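Local coordinates for protein phosphoribosylaminoimidazole carboxylase, ATPase subunit (Thermotoga maritima, PDB 3AX6) that probably catalyses the ATP-dependent carboxylation of 5-aminoimidazole ribonucleotide with bicarbonate to N5-carboxyaminoimidazole ribonucleotide, a step of purine biosynthesis, at residues K119-L124 with G164-E169; Q137-G142 with N160-E165. All blocks are in the same frame, centred on the assembly; numbering follows the deposited sequence.

In the fold
Both contacts belong to the small four-stranded antiparallel sheet of the ATP-grasp domain, in which strand 166-170 lies between 118-120 and 135-139. Contact 1 joins the outermost strand 118-120 to 166-170 through paired backbones and an apolar patch; contact 2 fastens strand 135-139 to the loop that leads into 166-170, through a glutamine amide, a backbone bond and the packing of an isoleucine. Neither is wholly core or wholly surface: each has a buried half beside more open residues. They share Gly164 and Glu165 and meet where Thr166 of the first bonds Gln137 of the second. Each also sends one charged residue to ADP, Glu169 and Lys138, from neighbouring strands.

Contact 1: residues K119-L124 with G164-E169; sequences KLVKDL and GETYLE. With ADP (adenosine-5'-diphosphate), chain E.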
ATOM      1  N   LYS A 119     -12.328 -40.691   6.954  1.00 29.27           N
ATOM      2  CA  LYS A 119     -13.359 -41.455   7.640  1.00 32.19           C
ATOM      3  C   LYS A 119     -13.599 -40.869   9.037  1.00 33.56           C
ATOM      4  O   LYS A 119     -12.654 -40.530   9.748  1.00 32.21           O
ATOM      5  CB  LYS A 119     -12.892 -42.909   7.745  1.00 34.54           C
ATOM      6  CG  LYS A 119     -13.771 -43.845   8.559  1.00 38.78           C
ATOM      7  CD  LYS A 119     -14.987 -44.319   7.781  1.00 40.75           C
ATOM      8  CE  LYS A 119     -15.228 -45.808   8.023  1.00 40.86           C
ATOM      9  NZ  LYS A 119     -15.176 -46.169   9.471  1.00 41.19           N
ATOM     10  N   LEU A 120     -14.866 -40.747   9.419  1.00 35.54           N
ATOM     11  CA  LEU A 120     -15.229 -40.211  10.729  1.00 37.75           C
ATOM     12  C   LEU A 120     -14.973 -41.274  11.794  1.00 39.61           C
ATOM     13  O   LEU A 120     -15.229 -42.458  11.561  1.00 39.34           O
ATOM     14  CB  LEU A 120     -16.711 -39.819  10.731  1.00 36.82           C
ATOM     15  CG  LEU A 120     -17.320 -39.266  12.021  1.00 36.87           C
ATOM     16  CD1 LEU A 120     -16.652 -37.958  12.410  1.00 34.96           C
ATOM     17  CD2 LEU A 120     -18.809 -39.061  11.810  1.00 36.54           C
ATOM     18  N   VAL A 121     -14.468 -40.870  12.957  1.00 41.36           N
ATOM     19  CA  VAL A 121     -14.207 -41.848  14.008  1.00 45.11           C
ATOM     20  C   VAL A 121     -15.447 -42.153  14.843  1.00 47.91           C
ATOM     21  O   VAL A 121     -16.055 -41.259  15.438  1.00 49.05           O
ATOM     22  CB  VAL A 121     -13.060 -41.411  14.970  1.00 43.35           C
ATOM     23  CG1 VAL A 121     -11.819 -41.072  14.179  1.00 43.38           C
ATOM     24  CG2 VAL A 121     -13.493 -40.243  15.826  1.00 44.68           C
ATOM     25  N   LYS A 122     -15.831 -43.425  14.854  1.00 50.01           N
ATOM     26  CA  LYS A 122     -16.970 -43.894  15.637  1.00 51.62           C
ATOM     27  C   LYS A 122     -16.323 -44.642  16.790  1.00 50.83           C
ATOM     28  O   LYS A 122     -16.635 -44.415  17.957  1.00 51.28           O
ATOM     29  CB  LYS A 122     -17.841 -44.845  14.811  1.00 54.25           C
ATOM     30  CG  LYS A 122     -18.491 -44.203  13.585  1.00 57.13           C
ATOM     31  CD  LYS A 122     -19.505 -43.133  13.978  1.00 58.42           C
ATOM     32  CE  LYS A 122     -20.182 -42.535  12.751  1.00 59.66           C
ATOM     33  NZ  LYS A 122     -21.240 -41.546  13.107  1.00 60.01           N
ATOM     34  N   ASP A 123     -15.400 -45.531  16.438  1.00 50.56           N
ATOM     35  CA  ASP A 123     -14.642 -46.314  17.406  1.00 49.23           C
ATOM     36  C   ASP A 123     -13.178 -46.167  17.004  1.00 47.72           C
ATOM     37  O   ASP A 123     -12.706 -46.848  16.095  1.00 47.33           O
ATOM     38  CB  ASP A 123     -15.053 -47.782  17.351  1.00 50.67           C
ATOM     39  CG  ASP A 123     -14.424 -48.594  18.457  1.00 51.95           C
ATOM     40  OD1 ASP A 123     -14.672 -48.266  19.635  1.00 51.20           O
ATOM     41  OD2 ASP A 123     -13.681 -49.550  18.151  1.00 53.21           O
ATOM     42  N   LEU A 124     -12.471 -45.268  17.682  1.00 46.51           N
ATOM     43  CA  LEU A 124     -11.072 -44.983  17.379  1.00 45.65           C
ATOM     44  C   LEU A 124     -10.219 -46.182  16.998  1.00 45.51           C
ATOM     45  O   LEU A 124      -9.720 -46.266  15.877  1.00 44.63           O
ATOM     46  CB  LEU A 124     -10.406 -44.262  18.553  1.00 45.46           C
ATOM     47  CG  LEU A 124      -8.957 -43.849  18.275  1.00 44.02           C
ATOM     48  CD1 LEU A 124      -8.941 -42.748  17.228  1.00 43.54           C
ATOM     49  CD2 LEU A 124      -8.294 -43.379  19.552  1.00 45.18           C
ATOM     50  N   GLY A 164     -12.026 -36.420  21.915  1.00 44.41           N
ATOM     51  CA  GLY A 164     -13.165 -35.714  21.364  1.00 43.21           C
ATOM     52  C   GLY A 164     -13.602 -36.231  20.010  1.00 41.91           C
ATOM     53  O   GLY A 164     -13.456 -37.411  19.704  1.00 42.07           O
ATOM     54  N   GLU A 165     -14.148 -35.336  19.198  1.00 40.86           N
ATOM     55  CA  GLU A 165     -14.612 -35.692  17.870  1.00 39.38           C
ATOM     56  C   GLU A 165     -13.542 -35.374  16.844  1.00 37.34           C
ATOM     57  O   GLU A 165     -13.216 -34.213  16.598  1.00 37.86           O
ATOM     58  CB  GLU A 165     -15.890 -34.932  17.546  1.00 40.81           C
ATOM     59  CG  GLU A 165     -17.009 -35.244  18.502  1.00 44.31           C
ATOM     60  CD  GLU A 165     -18.178 -34.317  18.327  1.00 47.94           C
ATOM     61  OE1 GLU A 165     -19.166 -34.465  19.076  1.00 50.76           O
ATOM     62  OE2 GLU A 165     -18.109 -33.437  17.443  1.00 49.99           O
ATOM     63  N   THR A 166     -12.989 -36.422  16.255  1.00 34.26           N
ATOM     64  CA  THR A 166     -11.948 -36.277  15.259  1.00 31.44           C
ATOM     65  C   THR A 166     -12.337 -37.154  14.094  1.00 29.78           C
ATOM     66  O   THR A 166     -13.332 -37.866  14.154  1.00 29.02           O
ATOM     67  CB  THR A 166     -10.592 -36.780  15.786  1.00 30.68           C
ATOM     68  OG1 THR A 166     -10.653 -38.200  15.967  1.00 30.46           O
ATOM     69  CG2 THR A 166     -10.251 -36.120  17.116  1.00 28.88           C
ATOM     70  N   TYR A 167     -11.560 -37.083  13.025  1.00 28.06           N
ATOM     71  CA  TYR A 167     -11.800 -37.924  11.870  1.00 26.50           C
ATOM     72  C   TYR A 167     -10.427 -38.414  11.451  1.00 25.45           C
ATOM     73  O   TYR A 167      -9.411 -37.908  11.922  1.00 26.42           O
ATOM     74  CB  TYR A 167     -12.493 -37.155  10.734  1.00 25.91           C
ATOM     75  CG  TYR A 167     -11.666 -36.075  10.067  1.00 28.53           C
ATOM     76  CD1 TYR A 167     -11.418 -34.855  10.703  1.00 28.89           C
ATOM     77  CD2 TYR A 167     -11.136 -36.268   8.791  1.00 29.75           C
ATOM     78  CE1 TYR A 167     -10.662 -33.854  10.080  1.00 28.38           C
ATOM     79  CE2 TYR A 167     -10.379 -35.274   8.162  1.00 29.98           C
ATOM     80  CZ  TYR A 167     -10.147 -34.073   8.810  1.00 29.23           C
ATOM     81  OH  TYR A 167      -9.398 -33.099   8.185  1.00 31.99           O
ATOM     82  N   LEU A 168     -10.396 -39.413  10.585  1.00 24.50           N
ATOM     83  CA  LEU A 168      -9.141 -39.971  10.119  1.00 22.50           C
ATOM     84  C   LEU A 168      -8.975 -39.748   8.625  1.00 22.31           C
ATOM     85  O   LEU A 168      -9.954 -39.589   7.894  1.00 22.75           O
ATOM     86  CB  LEU A 168      -9.115 -41.479  10.394  1.00 19.90           C
ATOM     87  CG  LEU A 168      -8.452 -42.066  11.638  1.00 20.08           C
ATOM     88  CD1 LEU A 168      -8.871 -41.342  12.892  1.00 22.05           C
ATOM     89  CD2 LEU A 168      -8.830 -43.535  11.716  1.00 21.92           C
ATOM     90  N   GLU A 169      -7.729 -39.718   8.176  1.00 21.95           N
ATOM     91  CA  GLU A 169      -7.452 -39.600   6.754  1.00 22.52           C
ATOM     92  C   GLU A 169      -6.132 -40.294   6.451  1.00 22.08           C
ATOM     93  O   GLU A 169      -5.254 -40.403   7.313  1.00 20.57           O
ATOM     94  CB  GLU A 169      -7.460 -38.136   6.278  1.00 24.65           C
ATOM     95  CG  GLU A 169      -6.372 -37.216   6.776  1.00 27.19           C
ATOM     96  CD  GLU A 169      -6.514 -35.814   6.180  1.00 29.82           C
ATOM     97  OE1 GLU A 169      -7.602 -35.217   6.318  1.00 31.76           O
ATOM     98  OE2 GLU A 169      -5.548 -35.307   5.570  1.00 30.03           O
TER
HETATM   99  PB  ADP E 381      -3.319 -27.220  10.810  1.00 48.46           P
HETATM  100  O1B ADP E 381      -3.125 -26.363   9.606  1.00 47.85           O
HETATM  101  O2B ADP E 381      -2.000 -27.115  11.747  1.00 48.72           O
HETATM  102  O3B ADP E 381      -4.677 -26.679  11.644  1.00 47.13           O
HETATM  103  PA  ADP E 381      -2.980 -29.283   8.970  1.00 38.43           P
HETATM  104  O1A ADP E 381      -4.061 -29.988   8.240  1.00 34.95           O
HETATM  105  O2A ADP E 381      -2.452 -28.054   8.052  1.00 39.65           O
HETATM  106  O3A ADP E 381      -3.580 -28.799  10.428  1.00 43.77           O
HETATM  107  O5' ADP E 381      -1.788 -30.352   9.271  1.00 37.43           O
HETATM  108  C5' ADP E 381      -0.549 -29.638   9.412  1.00 32.89           C
HETATM  109  C4' ADP E 381       0.587 -30.387   8.706  1.00 30.37           C
HETATM  110  O4' ADP E 381       0.458 -31.834   8.897  1.00 28.36           O
HETATM  111  C3' ADP E 381       0.567 -30.140   7.188  1.00 29.61           C
HETATM  112  O3' ADP E 381       1.276 -28.947   6.822  1.00 31.86           O
HETATM  113  C2' ADP E 381       1.187 -31.419   6.631  1.00 27.74           C
HETATM  114  O2' ADP E 381       2.609 -31.308   6.538  1.00 28.42           O
HETATM  115  C1' ADP E 381       0.739 -32.504   7.629  1.00 24.62           C
HETATM  116  N9  ADP E 381      -0.433 -33.254   7.130  1.00 22.53           N
HETATM  117  C8  ADP E 381      -1.748 -32.857   7.150  1.00 20.97           C
HETATM  118  N7  ADP E 381      -2.508 -33.768   6.620  1.00 20.10           N
HETATM  119  C5  ADP E 381      -1.746 -34.810   6.226  1.00 20.54           C
HETATM  120  C6  ADP E 381      -1.997 -36.061   5.598  1.00 19.54           C
HETATM  121  N6  ADP E 381      -3.279 -36.424   5.255  1.00 18.90           N
HETATM  122  N1  ADP E 381      -0.957 -36.887   5.344  1.00 21.36           N
HETATM  123  C2  ADP E 381       0.296 -36.554   5.667  1.00 22.25           C
HETATM  124  N3  ADP E 381       0.576 -35.388   6.256  1.00 22.37           N
HETATM  125  C4  ADP E 381      -0.401 -34.498   6.549  1.00 21.35           C
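Lys119 and Leu168 form a hydrogen-bonded pair between antiparallel strands 118-120 and 166-170 of the ATP-grasp domain's small sheet. Leu168 N reaches Lys119 O at 2.7 Å, almost straight at 175°, while Lys119 N returns a more bent bond to Leu168 O. Leu120 and Tyr167 make the next, non-hydrogen-bonded pair. Beyond it the pairing fades into a weak bond, 3.4 Å from Val121 N to Thr166 O.

The apolar part centres on Val121, whose branched side chain is short enough to fit close against the strand. CG1 meets Leu168 CD1 at 3.2 Å, a tight approach between side chains that cross at about a right angle. CG2 faces Thr166 OG1 at 3.5 Å, and that hydroxyl bonds Gln137 NE2.

The charged side chains lead away from the strand pairing. The long chain of Lys119 carries NZ away from strand 166-170 to salt bridges with Asp127 and Glu130. Glu169, its CG between backbone N and carbonyl carbon (chi1 67°), extends toward the nucleotide. Its carboxylate suits an amino group: OE2 accepts the adenine N6 of ADP at 2.5 Å and also pairs with Lys138 NZ.

Contact 2: residues Q137-G142 with N160-E165; sequences QKARKG and NAIKGE. With ADP (adenosine-5'-diphosphate), chain E.
Strand 135-139 of the ATP-grasp domain's small antiparallel sheet is tied here to the loop before strand 166-170, chiefly by Gln137 against Ile162 and Arg140 against Glu165. Gln137 suits its buried place because one amide can serve two partners. Its CG is anti to the backbone N (chi1 176°), and the extended chain beyond takes OE1 to Ile162 N at 2.6 Å, the donor tilted 27° from the amide carbonyl plane. With NE2 held by Thr166, the amide's rotation is probably fixed. Ile162 slides past this chain in the opposite direction, its CB 3.1 Å from OE1; its CD1 lies 4.0 Å from Ala139 N, and its CG2 is in loose apolar contact with the small Ala139 CB. An alanine in place of Gln137 would probably leave Ile162 N and the Thr166 hydroxyl without these mates and open a gap beside Ile162.

At the other end, Arg140 N donates to Glu165 O at 3.0 Å. The aliphatic part of Arg140 packs obliquely on Glu165, CD to CB 3.6 Å, while the carboxylate lies well out of the guanidinium plane, NH1 to OE2 4.2 Å, so any attraction is probably only long-range. The guanidinium's salt bridge is instead with Asp100.

Lys138 points away from the loop, and its long chain lets NZ bond both N7 (3.0 Å) and O1A of ADP. Around the contact, Phe150 of strand 149-152 touches Gln137 and Ile162, Leu124 of helix 124-129 touches Gln137 and Ala161, and helix 101-110 packs on Arg140 through Phe102 and Val103.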
ATOM      1  N   GLN A 137      -4.813 -38.490  12.221  1.00 20.20           N
ATOM      2  CA  GLN A 137      -6.015 -38.115  12.956  1.00 21.12           C
ATOM      3  C   GLN A 137      -6.074 -36.587  13.075  1.00 21.37           C
ATOM      4  O   GLN A 137      -5.067 -35.932  13.354  1.00 20.18           O
ATOM      5  CB  GLN A 137      -6.019 -38.743  14.359  1.00 22.43           C
ATOM      6  CG  GLN A 137      -7.217 -38.303  15.202  1.00 23.72           C
ATOM      7  CD  GLN A 137      -7.133 -38.737  16.656  1.00 22.29           C
ATOM      8  OE1 GLN A 137      -6.116 -38.541  17.319  1.00 20.65           O
ATOM      9  NE2 GLN A 137      -8.219 -39.313  17.162  1.00 21.06           N
ATOM     10  N   LYS A 138      -7.258 -36.029  12.857  1.00 21.02           N
ATOM     11  CA  LYS A 138      -7.443 -34.589  12.924  1.00 21.85           C
ATOM     12  C   LYS A 138      -8.684 -34.219  13.711  1.00 21.64           C
ATOM     13  O   LYS A 138      -9.720 -34.867  13.590  1.00 22.39           O
ATOM     14  CB  LYS A 138      -7.565 -34.008  11.514  1.00 21.42           C
ATOM     15  CG  LYS A 138      -6.322 -34.177  10.663  1.00 21.02           C
ATOM     16  CD  LYS A 138      -6.492 -33.523   9.304  1.00 18.94           C
ATOM     17  CE  LYS A 138      -5.154 -33.374   8.615  1.00 16.28           C
ATOM     18  NZ  LYS A 138      -5.278 -32.712   7.298  1.00 18.22           N
ATOM     19  N   ALA A 139      -8.574 -33.173  14.518  1.00 23.44           N
ATOM     20  CA  ALA A 139      -9.717 -32.708  15.291  1.00 26.68           C
ATOM     21  C   ALA A 139     -10.720 -32.131  14.293  1.00 29.71           C
ATOM     22  O   ALA A 139     -10.324 -31.534  13.290  1.00 30.05           O
ATOM     23  CB  ALA A 139      -9.283 -31.638  16.281  1.00 22.88           C
ATOM     24  N   ARG A 140     -12.012 -32.323  14.549  1.00 33.14           N
ATOM     25  CA  ARG A 140     -13.031 -31.792  13.652  1.00 35.96           C
ATOM     26  C   ARG A 140     -13.057 -30.275  13.739  1.00 38.03           C
ATOM     27  O   ARG A 140     -13.141 -29.588  12.721  1.00 37.69           O
ATOM     28  CB  ARG A 140     -14.413 -32.332  14.014  1.00 35.69           C
ATOM     29  CG  ARG A 140     -14.582 -33.808  13.775  1.00 37.35           C
ATOM     30  CD  ARG A 140     -16.027 -34.224  13.990  1.00 38.74           C
ATOM     31  NE  ARG A 140     -16.917 -33.613  13.008  1.00 40.01           N
ATOM     32  CZ  ARG A 140     -18.192 -33.954  12.837  1.00 41.22           C
ATOM     33  NH1 ARG A 140     -18.734 -34.905  13.589  1.00 42.18           N
ATOM     34  NH2 ARG A 140     -18.923 -33.356  11.906  1.00 40.58           N
ATOM     35  N   LYS A 141     -12.984 -29.757  14.961  1.00 40.15           N
ATOM     36  CA  LYS A 141     -13.009 -28.319  15.174  1.00 44.13           C
ATOM     37  C   LYS A 141     -11.871 -27.794  16.047  1.00 46.27           C
ATOM     38  O   LYS A 141     -11.675 -26.581  16.148  1.00 48.34           O
ATOM     39  CB  LYS A 141     -14.353 -27.900  15.779  1.00 45.01           C
ATOM     40  CG  LYS A 141     -15.499 -27.855  14.778  1.00 47.01           C
ATOM     41  CD  LYS A 141     -16.748 -27.223  15.385  1.00 48.36           C
ATOM     42  CE  LYS A 141     -17.791 -26.916  14.316  1.00 49.24           C
ATOM     43  NZ  LYS A 141     -19.014 -26.277  14.884  1.00 48.64           N
ATOM     44  N   GLY A 142     -11.121 -28.691  16.678  1.00 46.95           N
ATOM     45  CA  GLY A 142     -10.022 -28.247  17.516  1.00 47.75           C
ATOM     46  C   GLY A 142      -9.693 -29.190  18.655  1.00 48.74           C
ATOM     47  O   GLY A 142      -8.708 -28.989  19.368  1.00 49.29           O
ATOM     48  N   ASN A 160      -2.315 -41.790  23.218  1.00 48.59           N
ATOM     49  CA  ASN A 160      -2.081 -40.351  23.167  1.00 48.58           C
ATOM     50  C   ASN A 160      -2.872 -39.721  22.020  1.00 47.63           C
ATOM     51  O   ASN A 160      -2.581 -38.605  21.586  1.00 47.35           O
ATOM     52  CB  ASN A 160      -0.588 -40.079  22.977  1.00 50.99           C
ATOM     53  CG  ASN A 160       0.276 -40.879  23.939  1.00 54.94           C
ATOM     54  OD1 ASN A 160       0.180 -42.107  24.002  1.00 56.64           O
ATOM     55  ND2 ASN A 160       1.131 -40.187  24.690  1.00 57.04           N
ATOM     56  N   ALA A 161      -3.874 -40.444  21.532  1.00 46.11           N
ATOM     57  CA  ALA A 161      -4.700 -39.959  20.438  1.00 45.58           C
ATOM     58  C   ALA A 161      -5.479 -38.720  20.854  1.00 45.68           C
ATOM     59  O   ALA A 161      -5.631 -38.439  22.044  1.00 46.16           O
ATOM     60  CB  ALA A 161      -5.657 -41.048  19.984  1.00 44.67           C
ATOM     61  N   ILE A 162      -5.967 -37.981  19.864  1.00 44.96           N
ATOM     62  CA  ILE A 162      -6.731 -36.766  20.104  1.00 44.30           C
ATOM     63  C   ILE A 162      -8.080 -37.119  20.715  1.00 44.14           C
ATOM     64  O   ILE A 162      -8.800 -37.969  20.197  1.00 43.12           O
ATOM     65  CB  ILE A 162      -6.967 -35.986  18.785  1.00 44.23           C
ATOM     66  CG1 ILE A 162      -5.624 -35.596  18.159  1.00 43.44           C
ATOM     67  CG2 ILE A 162      -7.800 -34.741  19.055  1.00 43.79           C
ATOM     68  CD1 ILE A 162      -5.749 -34.913  16.802  1.00 41.87           C
ATOM     69  N   LYS A 163      -8.422 -36.462  21.817  1.00 45.56           N
ATOM     70  CA  LYS A 163      -9.691 -36.724  22.480  1.00 46.18           C
ATOM     71  C   LYS A 163     -10.807 -35.895  21.851  1.00 45.43           C
ATOM     72  O   LYS A 163     -10.567 -34.811  21.314  1.00 44.10           O
ATOM     73  CB  LYS A 163      -9.592 -36.403  23.975  1.00 48.28           C
ATOM     74  CG  LYS A 163      -8.409 -37.048  24.689  1.00 50.87           C
ATOM     75  CD  LYS A 163      -8.384 -38.558  24.517  1.00 52.69           C
ATOM     76  CE  LYS A 163      -7.106 -39.152  25.101  1.00 54.69           C
ATOM     77  NZ  LYS A 163      -6.946 -40.607  24.794  1.00 55.34           N
ATOM     78  N   GLY A 164     -12.026 -36.420  21.915  1.00 44.41           N
ATOM     79  CA  GLY A 164     -13.165 -35.714  21.364  1.00 43.21           C
ATOM     80  C   GLY A 164     -13.602 -36.231  20.010  1.00 41.91           C
ATOM     81  O   GLY A 164     -13.456 -37.411  19.704  1.00 42.07           O
ATOM     82  N   GLU A 165     -14.148 -35.336  19.198  1.00 40.86           N
ATOM     83  CA  GLU A 165     -14.612 -35.692  17.870  1.00 39.38           C
ATOM     84  C   GLU A 165     -13.542 -35.374  16.844  1.00 37.34           C
ATOM     85  O   GLU A 165     -13.216 -34.213  16.598  1.00 37.86           O
ATOM     86  CB  GLU A 165     -15.890 -34.932  17.546  1.00 40.81           C
ATOM     87  CG  GLU A 165     -17.009 -35.244  18.502  1.00 44.31           C
ATOM     88  CD  GLU A 165     -18.178 -34.317  18.327  1.00 47.94           C
ATOM     89  OE1 GLU A 165     -19.166 -34.465  19.076  1.00 50.76           O
ATOM     90  OE2 GLU A 165     -18.109 -33.437  17.443  1.00 49.99           O
TER
HETATM   91  PB  ADP E 381      -3.319 -27.220  10.810  1.00 48.46           P
HETATM   92  O1B ADP E 381      -3.125 -26.363   9.606  1.00 47.85           O
HETATM   93  O2B ADP E 381      -2.000 -27.115  11.747  1.00 48.72           O
HETATM   94  O3B ADP E 381      -4.677 -26.679  11.644  1.00 47.13           O
HETATM   95  PA  ADP E 381      -2.980 -29.283   8.970  1.00 38.43           P
HETATM   96  O1A ADP E 381      -4.061 -29.988   8.240  1.00 34.95           O
HETATM   97  O2A ADP E 381      -2.452 -28.054   8.052  1.00 39.65           O
HETATM   98  O3A ADP E 381      -3.580 -28.799  10.428  1.00 43.77           O
HETATM   99  O5' ADP E 381      -1.788 -30.352   9.271  1.00 37.43           O
HETATM  100  C5' ADP E 381      -0.549 -29.638   9.412  1.00 32.89           C
HETATM  101  C4' ADP E 381       0.587 -30.387   8.706  1.00 30.37           C
HETATM  102  O4' ADP E 381       0.458 -31.834   8.897  1.00 28.36           O
HETATM  103  C3' ADP E 381       0.567 -30.140   7.188  1.00 29.61           C
HETATM  104  O3' ADP E 381       1.276 -28.947   6.822  1.00 31.86           O
HETATM  105  C2' ADP E 381       1.187 -31.419   6.631  1.00 27.74           C
HETATM  106  O2' ADP E 381       2.609 -31.308   6.538  1.00 28.42           O
HETATM  107  C1' ADP E 381       0.739 -32.504   7.629  1.00 24.62           C
HETATM  108  N9  ADP E 381      -0.433 -33.254   7.130  1.00 22.53           N
HETATM  109  C8  ADP E 381      -1.748 -32.857   7.150  1.00 20.97           C
HETATM  110  N7  ADP E 381      -2.508 -33.768   6.620  1.00 20.10           N
HETATM  111  C5  ADP E 381      -1.746 -34.810   6.226  1.00 20.54           C
HETATM  112  C6  ADP E 381      -1.997 -36.061   5.598  1.00 19.54           C
HETATM  113  N6  ADP E 381      -3.279 -36.424   5.255  1.00 18.90           N
HETATM  114  N1  ADP E 381      -0.957 -36.887   5.344  1.00 21.36           N
HETATM  115  C2  ADP E 381       0.296 -36.554   5.667  1.00 22.25           C
HETATM  116  N3  ADP E 381       0.576 -35.388   6.256  1.00 22.37           N
HETATM  117  C4  ADP E 381      -0.401 -34.498   6.549  1.00 21.35           C